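Probable methyltransferase (Bordetella pertussis, PDB 3KTY) probably transfers methyl groups from S-adenosyl-L-methionine to RNA, this chain being the SpoU-type methyltransferase domain of a longer TrmH-family protein. Local coordinates at residues G22-A27 against D64-A69. Numbering follows the deposited sequence.
Sequences GNVGSA and DVLERA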
loop_
_atom_site.group_PDB
_atom_site.type_symbol
_atom_site.label_atom_id
_atom_site.label_comp_id
_atom_site.label_asym_id
_atom_site.label_seq_id
_atom_site.Cartn_x
_atom_site.Cartn_y
_atom_site.Cartn_z
ATOM N N GLY A 22 1.778 10.583 14.726
ATOM C CA GLY A 22 0.843 10.384 13.635
ATOM C C GLY A 22 1.094 9.121 12.838
ATOM O O GLY A 22 0.144 8.449 12.446
ATOM N N ASN A 23 2.367 8.816 12.575
ATOM C CA ASN A 23 2.759 7.552 11.956
ATOM C C ASN A 23 2.251 6.335 12.737
ATOM O O ASN A 23 1.929 5.293 12.147
ATOM C CB ASN A 23 4.284 7.422 11.826
ATOM C CG ASN A 23 4.883 8.278 10.710
ATOM O OD1 ASN A 23 4.332 8.389 9.609
ATOM N ND2 ASN A 23 6.058 8.845 10.984
ATOM N N VAL A 24 2.190 6.453 14.059
ATOM C CA VAL A 24 1.749 5.333 14.893
ATOM C C VAL A 24 0.277 5.101 14.731
ATOM O O VAL A 24 -0.161 3.947 14.677
ATOM C CB VAL A 24 1.966 5.590 16.386
ATOM C CG1 VAL A 24 1.295 4.513 17.189
ATOM C CG2 VAL A 24 3.448 5.685 16.704
ATOM N N GLY A 25 -0.493 6.195 14.678
ATOM C CA GLY A 25 -1.907 6.118 14.332
ATOM C C GLY A 25 -2.161 5.581 12.920
ATOM O O GLY A 25 -3.019 4.734 12.713
ATOM N N SER A 26 -1.411 6.068 11.940
ATOM C CA SER A 26 -1.574 5.613 10.559
ATOM C C SER A 26 -1.255 4.145 10.461
ATOM O O SER A 26 -1.912 3.391 9.732
ATOM C CB SER A 26 -0.642 6.405 9.627
ATOM O OG SER A 26 -1.017 7.767 9.625
ATOM N N ALA A 27 -0.216 3.756 11.202
ATOM C CA ALA A 27 0.197 2.378 11.347
ATOM C C ALA A 27 -0.963 1.494 11.805
ATOM O O ALA A 27 -1.187 0.417 11.259
ATOM C CB ALA A 27 1.429 2.249 12.331
ATOM N N ASP A 64 -9.078 1.077 18.697
ATOM C CA ASP A 64 -8.892 -0.161 19.434
ATOM C C ASP A 64 -7.515 -0.813 19.205
ATOM O O ASP A 64 -6.900 -1.290 20.135
ATOM C CB ASP A 64 -10.023 -1.150 19.081
ATOM C CG ASP A 64 -10.024 -1.557 17.590
ATOM O OD1 ASP A 64 -10.680 -2.585 17.251
ATOM O OD2 ASP A 64 -9.366 -0.865 16.767
ATOM N N VAL A 65 -7.043 -0.854 17.967
ATOM C CA VAL A 65 -5.759 -1.471 17.682
ATOM C C VAL A 65 -4.701 -0.644 18.385
ATOM O O VAL A 65 -3.709 -1.171 18.922
ATOM C CB VAL A 65 -5.495 -1.521 16.149
ATOM C CG1 VAL A 65 -4.025 -1.768 15.815
ATOM C CG2 VAL A 65 -6.351 -2.573 15.509
ATOM N N LEU A 66 -4.955 0.657 18.380
ATOM C CA LEU A 66 -4.056 1.667 18.889
ATOM C C LEU A 66 -3.963 1.617 20.404
ATOM O O LEU A 66 -2.888 1.725 20.957
ATOM C CB LEU A 66 -4.557 3.036 18.479
ATOM C CG LEU A 66 -3.617 4.145 18.931
ATOM C CD1 LEU A 66 -2.228 4.032 18.278
ATOM C CD2 LEU A 66 -4.251 5.533 18.677
ATOM N N GLU A 67 -5.103 1.455 21.064
ATOM C CA GLU A 67 -5.147 1.301 22.511
ATOM C C GLU A 67 -4.381 0.065 22.937
ATOM O O GLU A 67 -3.480 0.150 23.752
ATOM C CB GLU A 67 -6.585 1.171 22.991
ATOM C CG GLU A 67 -7.284 2.471 23.221
ATOM C CD GLU A 67 -8.797 2.347 23.094
ATOM O OE1 GLU A 67 -9.276 1.300 22.589
ATOM O OE2 GLU A 67 -9.506 3.304 23.487
ATOM N N ARG A 68 -4.742 -1.079 22.367
ATOM C CA ARG A 68 -4.140 -2.361 22.727
ATOM C C ARG A 68 -2.675 -2.537 22.365
ATOM O O ARG A 68 -2.087 -3.547 22.718
ATOM C CB ARG A 68 -4.932 -3.522 22.107
ATOM C CG ARG A 68 -6.361 -3.658 22.665
ATOM C CD ARG A 68 -7.097 -4.868 22.067
ATOM N NE ARG A 68 -7.409 -4.707 20.636
ATOM C CZ ARG A 68 -6.673 -5.147 19.607
ATOM N NH1 ARG A 68 -7.106 -4.924 18.371
ATOM N NH2 ARG A 68 -5.523 -5.802 19.791
ATOM N N ALA A 69 -2.091 -1.598 21.624
ATOM C CA ALA A 69 -0.689 -1.720 21.204
ATOM C C ALA A 69 0.256 -1.864 22.408
ATOM O O ALA A 69 0.176 -1.115 23.371
ATOM C CB ALA A 69 -0.285 -0.524 20.400
#
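Leu66 meets Val24 through one methyl group on each side: CD1 of Leu66 lies 3.7 Å from CG1 of Val24, a van der Waals distance, and the two side chains cross at roughly a right angle. In Leu66, whose CB already points toward 22-27, a chi1 of -177° carries CG outward, anti to the backbone N, and a chi2 of 63° turns CD1 to Val24 CG1; in Val24 the branch anti to the backbone N (chi1 171°) is the one that receives it. The same CD1 comes within 4.5 Å of Gly25 CA, and the closest CA pair is Gly25 and Leu66 at 6.7 Å, where the helix presents a glycine. All three residues are buried, yet the two segments bury just 99 Å² between them, evidence of a small apolar touch. Within 22-27, Gly22 O accepts both Ser26 N and Ser26 OG, the hydroxyl at 3.1 Å and above the carbonyl plane. In this SPOUT-superfamily alpha/beta fold with its parallel sheet, the contact joins helices 21-33 and 63-67; Leu66 also packs on Val56 and Ala59 of helix 53-59, while strand 70-72, at one edge of the sheet, follows closely.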